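Local coordinates for SusD superfamily protein (Bacteroides thetaiotaomicron, PDB 3MCX), which is of unknown function but, as a zinc-binding outer-membrane member of the SusD family, may take part in capturing glycans at the cell surface, at residues G197-A203 against L257-Y261; A24-L28 against R120-A125; R235-Y239 against R355-Y360; V247-D251 against A336-K341. One frame throughout, in Å; residues are numbered along the deposited sequence. Where two conformers were deposited one is given.

Interactions 1, 3 and 4 form a connected group around the two-stranded antiparallel sheet of strands 256-260 and 351-355, while interaction 2 extends it into the N-terminal helices. Interactions 1 and 2, centres about 13 Å apart, meet where Y198 and I199 pack on E124. Interaction 1 joins interaction 3, centres again about 13 Å apart, through N200 ND2, 2.9 Å from Y236 OH, and interaction 4 where Y261 packs against D251. R355 of interaction 3 lies against W248 of interaction 4. The Y360 side chain is about 6 Å from a bound zinc ion and about 3 Å from that of zinc-binding D383. Bound acetate, probably from the crystallisation liquor, lies about 6 Å from G197 and about 5 Å from the D251 side chain.

Interaction 1: G197-A203 against L257-Y261; sequences GYINYWA and LFELY
The loop G197-N200 runs beside the bulged strand L257-L260 without one direct hydrogen bond: G197 CA approaches E259 O to 3.1 Å in a CA-H...O contact, and three waters bridge the backbones. One water accepts from G197 N and E259 N, a second links G197 O to Y261 N, and a third donates to Y198 O and L257 O. Glycine suits position 197 because its positive phi would press a side chain against the preceding carbonyl. F258 carries most of the apolar contact. Its CG stands anti to the backbone N (chi1 173°), which brings the ring beneath I199, and I199 CG1 lies 3.5 Å from the F258 ring centroid, almost on the normal, as a CH-pi contact. Small A203 lets the first helical turn come close, its CB 3.7 Å from F258 CB. N200 is the N-cap: its OD1 accepts from A203 N at 2.9 Å, while its ND2 is held by E193 O and Y236 OH. L257 and F258 both face I354, a classic beta bulge against strand 351-355. F258 also touches I353 there and M128 of helix 115-140, which I199 meets too, and L260 packs on Y32 of helix 21-36.

Interaction 2: A24-L28 against R120-A125; sequences AQIAL and RIKSEA
The amide of Q25 meets the guanidinium of R120 at its edge, their planes 23° apart, and E124 meets that edge farther round, at NH1, in the guanidinium plane. Q25 OE1 takes a nearly straight bond from R120 NH2 at 2.8 Å (167° at the hydrogen) and a weak one from NH1, so a single carbonyl oxygen spans both terminal nitrogens. Q25 reaches across with CG anti to its backbone N and a bend at the next bond. R120 NH1 also forms a salt bridge to E124 OE2, 2.8 Å away and approached from above the carboxylate plane, one helical turn along. A water closes the network, accepting from Q25 NE2 and, weakly, from R120 NH1, and donating to E124 OE1, which Y32 OH also binds; E117 supplies a second carboxylate, to R120 NH2. These bonds fix the guanidinium's rotation, and E117 and E124 probably offset its positive charge.

The segments 24-28 and 120-125, of helices 21-36 and 115-140, run nearly parallel, their axes 17° apart in direction and 10.3 Å at closest approach. L28 is a knob in a hole made by R120, I121, E124 and A125, a place that suits a branched apolar residue: L28 CD2 lies 4.0 Å from I121 CG2, and L28 CD1 4.1 Å from A125 N. Beside it, the small A24 leaves room for I121, whose CD1 is 4.2 Å from A24 CB. L101 of helix 81-106 touches both L28 and I121, while I105 packs on I121 and I102 on A125.

Interaction 3: R235-Y239 against R355-Y360; sequences RYQLY and RLSEVY
L238 slots its branched end against the first turn of helix 356-370, a loop-on-helix contact in the SusD fold, whose helical part is regarded as related to tetratricopeptide repeats. L238 CD1 stands over the centre of the Y360 ring, 3.8 Å from its centroid and 10° off the normal, a CH-pi contact. On the other branch, L238 CD2 lies 4.0 Å from L356 CG and 3.8 Å from S357 OG. Leucine fits because its two methyl groups can serve a ring and a helix surface at once. L356 meets the loop in return: with CG anti to the backbone N (chi1 -165°), its CD2 lies 3.7 Å from L238 N and 4.1 Å from Y236 CB.

Around this apolar centre, E255, outside both segments, ties them together: its carboxylate bonds S357 OG, R355 NH1 and Y239 N. R355, the N-cap residue, also pairs with E417 and E413, which probably offsets its charge. Farther out, Y360 packs on I384 and on D383, a zinc-binding residue of this protein. Y236 OH hydrogen-bonds N200 ND2, while Y239 CE2 lies 4.3 Å from R355 NH1.

Interaction 4: V247-D251 against A336-K341; sequences VWGQD and AKFPGK
W248 stands beside K337 at a type II beta turn, V247 to Q250, that packs on the loop between strands 334-335 and 351-355. The turn is closed by Q250 N bonding to V247 O at 3.0 Å. Glycine suits position 249: its phi is positive, and a side chain there would run into G340 O and P339. No direct backbone hydrogen bond crosses the contact. Instead, one water accepts from G249 N and donates to K337 O, both at 2.8 Å, satisfying a donor of the turn and an acceptor of the loop. K341 CA lies 3.3 Å from G249 O in a CA-H...O contact.

K337 and W248 run side by side, pointing the same way. The extended aliphatic chain of the lysine lies along one face of the indole, K337 CG sitting 3.9 Å from the centroid of the W248 six-membered ring; V247 CG2 covers the opposite face. A lysine can do this because its long methylene chain serves the ring while its ammonium reaches beyond it: K337 NZ binds V415 O and E413 O and forms a salt bridge with E417. P339 CD packs 4.3 Å from W248 CB, its ring carbons resting on the turn.

At the other end, the ammonium of K341 is shared between carbonyl groups and a carboxylate. It donates to I262 O and T348 O and forms a salt bridge with D251, its chain bent at the last bond (chi4 -50°) to bring the nitrogen round. D251 OD1 receives K341 NZ at 2.9 Å through its syn lone pair, while OD2 takes only a weak bond at 3.3 Å from K341 NZ.

Interaction 1: G197-A203 against L257-Y261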
loop_
_atom_site.group_PDB
_atom_site.type_symbol
_atom_site.label_atom_id
_atom_site.label_comp_id
_atom_site.label_asym_id
_atom_site.label_seq_id
_atom_site.Cartn_x
_atom_site.Cartn_y
_atom_site.Cartn_z
ATOM N N GLY A 197 16.560 -0.055 -0.914
ATOM C CA GLY A 197 16.197 1.337 -0.717
ATOM C C GLY A 197 15.646 1.999 -1.950
ATOM O O GLY A 197 15.176 3.125 -1.866
ATOM N N TYR A 198 15.724 1.300 -3.088
ATOM C CA TYR A 198 15.472 1.871 -4.420
ATOM C C TYR A 198 14.723 0.884 -5.293
ATOM O O TYR A 198 14.659 -0.298 -4.985
ATOM C CB TYR A 198 16.788 2.171 -5.115
ATOM C CG TYR A 198 17.700 3.044 -4.324
ATOM C CD1 TYR A 198 17.377 4.364 -4.094
ATOM C CD2 TYR A 198 18.885 2.556 -3.799
ATOM C CE1 TYR A 198 18.212 5.195 -3.388
ATOM C CE2 TYR A 198 19.726 3.380 -3.075
ATOM C CZ TYR A 198 19.379 4.698 -2.876
ATOM O OH TYR A 198 20.196 5.532 -2.161
ATOM N N ILE A 199 14.173 1.367 -6.409
ATOM C CA ILE A 199 13.394 0.550 -7.325
ATOM C C ILE A 199 14.264 -0.116 -8.371
ATOM O O ILE A 199 15.022 0.564 -9.065
ATOM C CB ILE A 199 12.337 1.418 -8.042
ATOM C CG1 ILE A 199 11.330 1.919 -7.016
ATOM C CG2 ILE A 199 11.645 0.631 -9.148
ATOM C CD1 ILE A 199 10.501 3.111 -7.501
ATOM N N ASN A 200 14.177 -1.451 -8.472
ATOM C CA ASN A 200 14.799 -2.216 -9.541
ATOM C C ASN A 200 13.739 -2.873 -10.442
ATOM O O ASN A 200 12.537 -2.650 -10.262
ATOM C CB ASN A 200 15.801 -3.230 -8.974
ATOM C CG ASN A 200 15.135 -4.409 -8.261
ATOM O OD1 ASN A 200 13.902 -4.485 -8.174
ATOM N ND2 ASN A 200 15.966 -5.324 -7.729
ATOM N N TYR A 201 14.200 -3.666 -11.412
ATOM C CA TYR A 201 13.311 -4.297 -12.384
ATOM C C TYR A 201 12.252 -5.158 -11.683
ATOM O O TYR A 201 11.077 -5.136 -12.069
ATOM C CB TYR A 201 14.145 -5.123 -13.395
ATOM C CG TYR A 201 13.322 -5.940 -14.352
ATOM C CD1 TYR A 201 12.924 -7.230 -14.038
ATOM C CD2 TYR A 201 12.928 -5.404 -15.584
ATOM C CE1 TYR A 201 12.163 -7.974 -14.942
ATOM C CE2 TYR A 201 12.185 -6.139 -16.482
ATOM C CZ TYR A 201 11.803 -7.408 -16.154
ATOM O OH TYR A 201 11.057 -8.101 -17.054
ATOM N N TRP A 202 12.700 -5.927 -10.696
ATOM C CA TRP A 202 11.826 -6.866 -9.978
ATOM C C TRP A 202 10.736 -6.123 -9.221
ATOM O O TRP A 202 9.573 -6.540 -9.258
ATOM C CB TRP A 202 12.661 -7.803 -9.081
ATOM C CG TRP A 202 13.763 -8.397 -9.878
ATOM C CD1 TRP A 202 15.092 -8.097 -9.798
ATOM C CD2 TRP A 202 13.619 -9.290 -10.987
ATOM N NE1 TRP A 202 15.780 -8.780 -10.746
ATOM C CE2 TRP A 202 14.903 -9.501 -11.517
ATOM C CE3 TRP A 202 12.529 -9.935 -11.585
ATOM C CZ2 TRP A 202 15.141 -10.340 -12.613
ATOM C CZ3 TRP A 202 12.759 -10.770 -12.655
ATOM C CH2 TRP A 202 14.055 -10.952 -13.177
ATOM N N ALA A 203 11.096 -5.029 -8.553
ATOM C CA ALA A 203 10.127 -4.192 -7.863
ATOM C C ALA A 203 9.093 -3.630 -8.845
ATOM O O ALA A 203 7.897 -3.575 -8.560
ATOM C CB ALA A 203 10.830 -3.027 -7.155
ATOM N N LEU A 257 10.932 -6.458 -1.990
ATOM C CA LEU A 257 11.298 -6.107 -3.364
ATOM C C LEU A 257 11.593 -4.614 -3.516
ATOM O O LEU A 257 12.473 -4.231 -4.281
ATOM C CB LEU A 257 10.209 -6.553 -4.321
ATOM C CG LEU A 257 10.026 -8.064 -4.452
ATOM C CD1 LEU A 257 8.621 -8.376 -4.966
ATOM C CD2 LEU A 257 11.038 -8.647 -5.408
ATOM N N PHE A 258 10.845 -3.780 -2.814
ATOM C CA PHE A 258 11.112 -2.332 -2.741
ATOM C C PHE A 258 10.752 -1.904 -1.332
ATOM O O PHE A 258 9.651 -2.120 -0.875
ATOM C CB PHE A 258 10.310 -1.590 -3.796
ATOM C CG PHE A 258 10.364 -0.066 -3.715
ATOM C CD1 PHE A 258 11.523 0.610 -3.355
ATOM C CD2 PHE A 258 9.251 0.672 -4.052
ATOM C CE1 PHE A 258 11.538 2.015 -3.306
ATOM C CE2 PHE A 258 9.285 2.097 -4.008
ATOM C CZ PHE A 258 10.415 2.733 -3.609
ATOM N N GLU A 259 11.729 -1.295 -0.658
ATOM C CA GLU A 259 11.585 -0.903 0.740
ATOM C C GLU A 259 12.386 0.375 0.959
ATOM O O GLU A 259 13.550 0.452 0.576
ATOM C CB GLU A 259 12.091 -2.047 1.614
ATOM C CG GLU A 259 12.220 -1.769 3.094
ATOM C CD GLU A 259 12.713 -3.031 3.807
ATOM O OE1 GLU A 259 12.225 -4.137 3.459
ATOM O OE2 GLU A 259 13.603 -2.961 4.669
ATOM N N LEU A 260 11.748 1.368 1.575
ATOM C CA LEU A 260 12.387 2.660 1.835
ATOM C C LEU A 260 13.137 2.596 3.150
ATOM O O LEU A 260 12.622 2.131 4.156
ATOM C CB LEU A 260 11.357 3.787 1.844
ATOM C CG LEU A 260 10.610 3.956 0.526
ATOM C CD1 LEU A 260 9.350 4.786 0.747
ATOM C CD2 LEU A 260 11.538 4.583 -0.530
ATOM N N TYR A 261 14.375 3.081 3.124
ATOM C CA TYR A 261 15.280 3.041 4.273
ATOM C C TYR A 261 14.977 4.193 5.215
ATOM O O TYR A 261 14.924 5.372 4.784
ATOM C CB TYR A 261 16.711 3.142 3.778
ATOM C CG TYR A 261 17.771 3.066 4.841
ATOM C CD1 TYR A 261 17.867 1.971 5.675
ATOM C CD2 TYR A 261 18.701 4.104 5.020
ATOM C CE1 TYR A 261 18.847 1.906 6.645
ATOM C CE2 TYR A 261 19.698 4.037 5.982
ATOM C CZ TYR A 261 19.769 2.934 6.793
ATOM O OH TYR A 261 20.765 2.866 7.752
HETATM O O HOH W 1 15.323 4.358 0.601
HETATM O O HOH W 2 14.475 -1.853 -1.755
HETATM O O HOH W 3 14.122 -2.761 -5.559
#

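Interaction 2: A24-L28 against R120-A125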
loop_
_atom_site.group_PDB
_atom_site.type_symbol
_atom_site.label_atom_id
_atom_site.label_comp_id
_atom_site.label_asym_id
_atom_site.label_seq_id
_atom_site.Cartn_x
_atom_site.Cartn_y
_atom_site.Cartn_z
ATOM N N ALA A 24 22.125 14.637 -9.957
ATOM C CA ALA A 24 20.920 13.930 -10.372
ATOM C C ALA A 24 20.527 12.799 -9.412
ATOM O O ALA A 24 19.366 12.621 -9.081
ATOM C CB ALA A 24 21.110 13.382 -11.777
ATOM N N GLN A 25 21.528 12.033 -8.974
ATOM C CA GLN A 25 21.276 10.997 -7.981
ATOM C C GLN A 25 20.745 11.571 -6.653
ATOM O O GLN A 25 19.866 11.000 -6.038
ATOM C CB GLN A 25 22.516 10.160 -7.695
ATOM C CG GLN A 25 22.267 9.008 -6.720
ATOM C CD GLN A 25 21.296 7.986 -7.256
ATOM O OE1 GLN A 25 21.480 7.511 -8.384
ATOM N NE2 GLN A 25 20.327 7.604 -6.482
ATOM N N ILE A 26 21.345 12.673 -6.213
ATOM C CA ILE A 26 20.878 13.358 -5.000
ATOM C C ILE A 26 19.415 13.801 -5.155
ATOM O O ILE A 26 18.606 13.600 -4.246
ATOM C CB ILE A 26 21.777 14.549 -4.641
ATOM C CG1 ILE A 26 23.138 14.043 -4.162
ATOM C CG2 ILE A 26 21.093 15.430 -3.566
ATOM C CD1 ILE A 26 24.174 15.138 -3.972
ATOM N N ALA A 27 19.050 14.343 -6.325
ATOM C CA ALA A 27 17.647 14.653 -6.585
ATOM C C ALA A 27 16.740 13.436 -6.475
ATOM O O ALA A 27 15.691 13.506 -5.871
ATOM C CB ALA A 27 17.459 15.349 -7.979
ATOM N N LEU A 28 17.153 12.325 -7.073
ATOM C CA LEU A 28 16.374 11.094 -6.978
ATOM C C LEU A 28 16.283 10.619 -5.517
ATOM O O LEU A 28 15.222 10.212 -5.060
ATOM C CB LEU A 28 16.999 10.031 -7.864
ATOM C CG LEU A 28 16.317 8.659 -7.865
ATOM C CD1 LEU A 28 14.808 8.758 -8.257
ATOM C CD2 LEU A 28 17.104 7.671 -8.728
ATOM N N ARG A 120 19.162 4.944 -15.802
ATOM C CA ARG A 120 18.685 4.279 -14.595
ATOM C C ARG A 120 17.944 5.256 -13.681
ATOM O O ARG A 120 16.859 4.988 -13.192
ATOM C CB ARG A 120 19.882 3.667 -13.831
ATOM C CG ARG A 120 19.449 3.021 -12.539
ATOM C CD ARG A 120 20.577 2.574 -11.624
ATOM N NE ARG A 120 21.499 3.658 -11.299
ATOM C CZ ARG A 120 21.291 4.611 -10.387
ATOM N NH1 ARG A 120 20.157 4.677 -9.693
ATOM N NH2 ARG A 120 22.243 5.539 -10.201
ATOM N N ILE A 121 18.568 6.414 -13.459
ATOM C CA ILE A 121 17.945 7.454 -12.644
ATOM C C ILE A 121 16.607 7.875 -13.246
ATOM O O ILE A 121 15.627 7.971 -12.556
ATOM C CB ILE A 121 18.871 8.649 -12.483
ATOM C CG1 ILE A 121 20.078 8.235 -11.631
ATOM C CG2 ILE A 121 18.132 9.858 -11.869
ATOM C CD1 ILE A 121 21.229 9.220 -11.669
ATOM N N LYS A 122 16.592 8.068 -14.567
ATOM C CA LYS A 122 15.328 8.411 -15.250
ATOM C C LYS A 122 14.269 7.329 -15.064
ATOM O O LYS A 122 13.094 7.623 -14.807
ATOM C CB LYS A 122 15.611 8.598 -16.725
ATOM C CG LYS A 122 14.402 8.914 -17.606
ATOM C CD LYS A 122 14.819 8.957 -19.069
ATOM C CE LYS A 122 13.636 9.003 -19.970
ATOM N NZ LYS A 122 14.085 8.868 -21.387
ATOM N N SER A 123 14.688 6.079 -15.191
ATOM C CA SER A 123 13.762 4.968 -15.067
ATOM C C SER A 123 13.172 4.823 -13.670
ATOM O O SER A 123 11.984 4.556 -13.498
ATOM C CB SER A 123 14.445 3.671 -15.465
ATOM O OG SER A 123 14.764 3.716 -16.848
ATOM N N GLU A 124 14.013 4.971 -12.648
ATOM C CA GLU A 124 13.513 4.992 -11.289
ATOM C C GLU A 124 12.527 6.142 -11.035
ATOM O O GLU A 124 11.490 5.956 -10.402
ATOM C CB GLU A 124 14.687 5.039 -10.308
ATOM C CG GLU A 124 15.520 3.750 -10.331
ATOM C CD GLU A 124 16.665 3.742 -9.343
ATOM O OE1 GLU A 124 16.476 4.260 -8.221
ATOM O OE2 GLU A 124 17.735 3.200 -9.691
ATOM N N ALA A 125 12.855 7.326 -11.555
ATOM C CA ALA A 125 11.922 8.455 -11.477
ATOM C C ALA A 125 10.577 8.127 -12.164
ATOM O O ALA A 125 9.524 8.499 -11.675
ATOM C CB ALA A 125 12.561 9.712 -12.101
HETATM O O HOH W 4 18.766 5.098 -6.912
#

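Interaction 3: R235-Y239 against R355-Y360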
loop_
_atom_site.group_PDB
_atom_site.type_symbol
_atom_site.label_atom_id
_atom_site.label_comp_id
_atom_site.label_asym_id
_atom_site.label_seq_id
_atom_site.Cartn_x
_atom_site.Cartn_y
_atom_site.Cartn_z
ATOM N N ARG A 235 17.340 -14.058 -6.140
ATOM C CA ARG A 235 17.624 -12.819 -5.422
ATOM C C ARG A 235 16.653 -12.584 -4.270
ATOM O O ARG A 235 16.951 -11.818 -3.329
ATOM C CB ARG A 235 17.604 -11.625 -6.388
ATOM C CG ARG A 235 18.729 -11.613 -7.398
ATOM C CD ARG A 235 18.593 -10.424 -8.304
ATOM N NE ARG A 235 19.627 -10.343 -9.322
ATOM C CZ ARG A 235 19.482 -10.674 -10.606
ATOM N NH1 ARG A 235 18.341 -11.196 -11.072
ATOM N NH2 ARG A 235 20.497 -10.496 -11.449
ATOM N N TYR A 236 15.484 -13.229 -4.348
ATOM C CA TYR A 236 14.409 -13.083 -3.352
ATOM C C TYR A 236 13.874 -14.466 -3.020
ATOM O O TYR A 236 13.899 -15.365 -3.872
ATOM C CB TYR A 236 13.251 -12.198 -3.876
ATOM C CG TYR A 236 13.755 -10.860 -4.377
ATOM C CD1 TYR A 236 14.063 -9.853 -3.487
ATOM C CD2 TYR A 236 14.010 -10.639 -5.733
ATOM C CE1 TYR A 236 14.587 -8.646 -3.916
ATOM C CE2 TYR A 236 14.515 -9.419 -6.171
ATOM C CZ TYR A 236 14.807 -8.431 -5.274
ATOM O OH TYR A 236 15.351 -7.233 -5.696
ATOM N N GLN A 237 13.421 -14.645 -1.778
ATOM C CA GLN A 237 12.964 -15.944 -1.250
ATOM C C GLN A 237 11.781 -15.723 -0.327
ATOM O O GLN A 237 11.834 -14.821 0.515
ATOM C CB GLN A 237 14.063 -16.613 -0.385
ATOM C CG GLN A 237 15.179 -17.312 -1.094
ATOM C CD GLN A 237 16.076 -18.067 -0.125
ATOM O OE1 GLN A 237 15.759 -18.212 1.072
ATOM N NE2 GLN A 237 17.203 -18.551 -0.627
ATOM N N LEU A 238 10.743 -16.556 -0.428
ATOM C CA LEU A 238 9.643 -16.533 0.534
ATOM C C LEU A 238 10.168 -16.908 1.937
ATOM O O LEU A 238 11.063 -17.766 2.079
ATOM C CB LEU A 238 8.527 -17.515 0.107
ATOM C CG LEU A 238 7.729 -17.113 -1.123
ATOM C CD1 LEU A 238 6.798 -18.252 -1.478
ATOM C CD2 LEU A 238 6.939 -15.806 -0.910
ATOM N N TYR A 239 9.622 -16.257 2.956
ATOM C CA TYR A 239 9.969 -16.599 4.346
ATOM C C TYR A 239 9.474 -17.983 4.697
ATOM O O TYR A 239 8.344 -18.354 4.370
ATOM C CB TYR A 239 9.393 -15.588 5.349
ATOM C CG TYR A 239 9.859 -14.164 5.050
ATOM C CD1 TYR A 239 11.201 -13.891 4.787
ATOM C CD2 TYR A 239 8.967 -13.128 5.029
ATOM C CE1 TYR A 239 11.619 -12.614 4.502
ATOM C CE2 TYR A 239 9.363 -11.827 4.713
ATOM C CZ TYR A 239 10.718 -11.594 4.465
ATOM O OH TYR A 239 11.178 -10.347 4.106
ATOM N N ARG A 355 6.426 -6.816 -1.382
ATOM C CA ARG A 355 7.239 -7.991 -1.121
ATOM C C ARG A 355 6.704 -9.241 -1.832
ATOM O O ARG A 355 5.591 -9.280 -2.362
ATOM C CB ARG A 355 7.400 -8.226 0.376
ATOM C CG ARG A 355 6.160 -8.595 1.099
ATOM C CD ARG A 355 6.456 -8.768 2.590
ATOM N NE ARG A 355 5.235 -8.983 3.378
ATOM C CZ ARG A 355 4.665 -10.154 3.696
ATOM N NH1 ARG A 355 5.253 -11.322 3.451
ATOM N NH2 ARG A 355 3.519 -10.155 4.347
ATOM N N LEU A 356 7.548 -10.259 -1.849
ATOM C CA LEU A 356 7.317 -11.412 -2.686
ATOM C C LEU A 356 5.990 -12.120 -2.369
ATOM O O LEU A 356 5.365 -12.639 -3.285
ATOM C CB LEU A 356 8.505 -12.362 -2.568
ATOM C CG LEU A 356 8.659 -13.461 -3.608
ATOM C CD1 LEU A 356 8.730 -12.878 -5.041
ATOM C CD2 LEU A 356 9.848 -14.376 -3.303
ATOM N N SER A 357 5.581 -12.217 -1.099
ATOM C CA SER A 357 4.312 -12.914 -0.804
ATOM C C SER A 357 3.142 -12.285 -1.583
ATOM O O SER A 357 2.250 -13.017 -2.062
ATOM C CB SER A 357 3.956 -12.913 0.688
ATOM O OG SER A 357 4.745 -13.825 1.430
ATOM N N GLU A 358 3.137 -10.952 -1.717
ATOM C CA GLU A 358 2.042 -10.299 -2.443
ATOM C C GLU A 358 2.073 -10.730 -3.899
ATOM O O GLU A 358 1.024 -10.915 -4.515
ATOM C CB GLU A 358 2.093 -8.771 -2.352
ATOM C CG GLU A 358 0.992 -8.121 -3.157
ATOM C CD GLU A 358 1.055 -6.613 -3.205
ATOM O OE1 GLU A 358 1.702 -6.026 -2.330
ATOM O OE2 GLU A 358 0.478 -6.016 -4.134
ATOM N N VAL A 359 3.272 -10.859 -4.439
ATOM C CA VAL A 359 3.445 -11.214 -5.848
ATOM C C VAL A 359 2.883 -12.622 -6.104
ATOM O O VAL A 359 2.180 -12.844 -7.083
ATOM C CB VAL A 359 4.927 -11.101 -6.301
ATOM C CG1 VAL A 359 5.082 -11.582 -7.728
ATOM C CG2 VAL A 359 5.436 -9.662 -6.155
ATOM N N TYR A 360 3.187 -13.576 -5.226
ATOM C CA TYR A 360 2.619 -14.923 -5.340
ATOM C C TYR A 360 1.084 -14.884 -5.246
ATOM O O TYR A 360 0.411 -15.581 -6.000
ATOM C CB TYR A 360 3.202 -15.860 -4.262
ATOM C CG TYR A 360 4.533 -16.499 -4.589
ATOM C CD1 TYR A 360 5.717 -15.763 -4.629
ATOM C CD2 TYR A 360 4.597 -17.852 -4.874
ATOM C CE1 TYR A 360 6.917 -16.376 -4.939
ATOM C CE2 TYR A 360 5.790 -18.480 -5.173
ATOM C CZ TYR A 360 6.952 -17.732 -5.230
ATOM O OH TYR A 360 8.136 -18.405 -5.561
#

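Interaction 4: V247-D251 against A336-K341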
loop_
_atom_site.group_PDB
_atom_site.type_symbol
_atom_site.label_atom_id
_atom_site.label_comp_id
_atom_site.label_asym_id
_atom_site.label_seq_id
_atom_site.Cartn_x
_atom_site.Cartn_y
_atom_site.Cartn_z
ATOM N N VAL A 247 11.630 -11.863 11.036
ATOM C CA VAL A 247 11.989 -10.931 9.951
ATOM C C VAL A 247 11.456 -9.488 10.162
ATOM O O VAL A 247 12.039 -8.518 9.678
ATOM C CB VAL A 247 11.543 -11.498 8.577
ATOM C CG1 VAL A 247 12.276 -12.841 8.311
ATOM C CG2 VAL A 247 10.013 -11.611 8.463
ATOM N N TRP A 248 10.390 -9.360 10.928
ATOM C CA TRP A 248 9.675 -8.109 11.096
ATOM C C TRP A 248 10.550 -7.090 11.856
ATOM O O TRP A 248 11.124 -7.382 12.907
ATOM C CB TRP A 248 8.309 -8.376 11.762
ATOM C CG TRP A 248 7.534 -9.319 10.919
ATOM C CD1 TRP A 248 7.439 -10.666 11.090
ATOM C CD2 TRP A 248 6.895 -9.029 9.674
ATOM N NE1 TRP A 248 6.757 -11.232 10.066
ATOM C CE2 TRP A 248 6.391 -10.251 9.176
ATOM C CE3 TRP A 248 6.664 -7.858 8.956
ATOM C CZ2 TRP A 248 5.685 -10.328 7.975
ATOM C CZ3 TRP A 248 5.955 -7.935 7.750
ATOM C CH2 TRP A 248 5.470 -9.167 7.284
ATOM N N GLY A 249 10.682 -5.914 11.263
ATOM C CA GLY A 249 11.549 -4.879 11.796
ATOM C C GLY A 249 12.961 -4.884 11.287
ATOM O O GLY A 249 13.697 -3.903 11.463
ATOM N N GLN A 250 13.397 -6.012 10.727
ATOM C CA GLN A 250 14.745 -6.148 10.191
ATOM C C GLN A 250 14.767 -5.616 8.754
ATOM O O GLN A 250 13.852 -5.872 7.952
ATOM C CB GLN A 250 15.234 -7.604 10.240
ATOM C CG GLN A 250 15.365 -8.148 11.652
ATOM C CD GLN A 250 16.320 -7.327 12.486
ATOM O OE1 GLN A 250 15.915 -6.588 13.395
ATOM N NE2 GLN A 250 17.593 -7.419 12.162
ATOM N N ASP A 251 15.811 -4.857 8.432
ATOM C CA ASP A 251 15.917 -4.216 7.113
ATOM C C ASP A 251 16.133 -5.228 5.981
ATOM O O ASP A 251 16.941 -6.155 6.115
ATOM C CB ASP A 251 17.114 -3.258 7.091
ATOM C CG ASP A 251 16.894 -1.979 7.885
ATOM O OD1 ASP A 251 15.837 -1.789 8.516
ATOM O OD2 ASP A 251 17.820 -1.157 7.841
ATOM N N ALA A 336 2.146 -6.552 15.417
ATOM C CA ALA A 336 3.579 -6.397 15.735
ATOM C C ALA A 336 4.487 -6.483 14.487
ATOM O O ALA A 336 5.643 -6.850 14.597
ATOM C CB ALA A 336 4.004 -7.426 16.788
ATOM N N LYS A 337 3.968 -6.169 13.311
ATOM C CA LYS A 337 4.755 -6.222 12.087
ATOM C C LYS A 337 5.867 -5.169 11.991
ATOM O O LYS A 337 6.813 -5.388 11.272
ATOM C CB LYS A 337 3.883 -6.093 10.840
ATOM C CG LYS A 337 3.258 -7.365 10.425
ATOM C CD LYS A 337 2.625 -7.241 9.045
ATOM C CE LYS A 337 2.121 -8.602 8.657
ATOM N NZ LYS A 337 1.334 -8.616 7.424
ATOM N N PHE A 338 5.735 -4.033 12.682
ATOM C CA PHE A 338 6.669 -2.913 12.493
ATOM C C PHE A 338 7.260 -2.461 13.828
ATOM O O PHE A 338 7.072 -1.321 14.273
ATOM C CB PHE A 338 5.934 -1.764 11.781
ATOM C CG PHE A 338 5.107 -2.223 10.616
ATOM C CD1 PHE A 338 5.704 -2.889 9.556
ATOM C CD2 PHE A 338 3.706 -2.083 10.620
ATOM C CE1 PHE A 338 4.921 -3.368 8.468
ATOM C CE2 PHE A 338 2.924 -2.564 9.534
ATOM C CZ PHE A 338 3.553 -3.212 8.465
ATOM N N PRO A 339 8.044 -3.341 14.487
ATOM C CA PRO A 339 8.531 -3.025 15.841
ATOM C C PRO A 339 9.808 -2.171 15.854
ATOM O O PRO A 339 10.291 -1.810 16.932
ATOM C CB PRO A 339 8.822 -4.396 16.387
ATOM C CG PRO A 339 9.378 -5.144 15.159
ATOM C CD PRO A 339 8.481 -4.687 14.056
ATOM N N GLY A 340 10.377 -1.874 14.676
ATOM C CA GLY A 340 11.650 -1.151 14.603
ATOM C C GLY A 340 12.834 -2.092 14.506
ATOM O O GLY A 340 12.715 -3.296 14.777
ATOM N N LYS A 341 13.994 -1.543 14.152
ATOM C CA LYS A 341 15.221 -2.361 13.907
ATOM C C LYS A 341 15.777 -3.050 15.131
ATOM O O LYS A 341 16.516 -4.046 15.020
ATOM C CB LYS A 341 16.347 -1.507 13.332
ATOM C CG LYS A 341 15.980 -0.644 12.163
ATOM C CD LYS A 341 17.190 -0.196 11.407
ATOM C CE LYS A 341 17.002 0.972 10.498
ATOM N NZ LYS A 341 15.868 0.873 9.573
HETATM O O HOH W 5 8.860 -4.802 9.423
#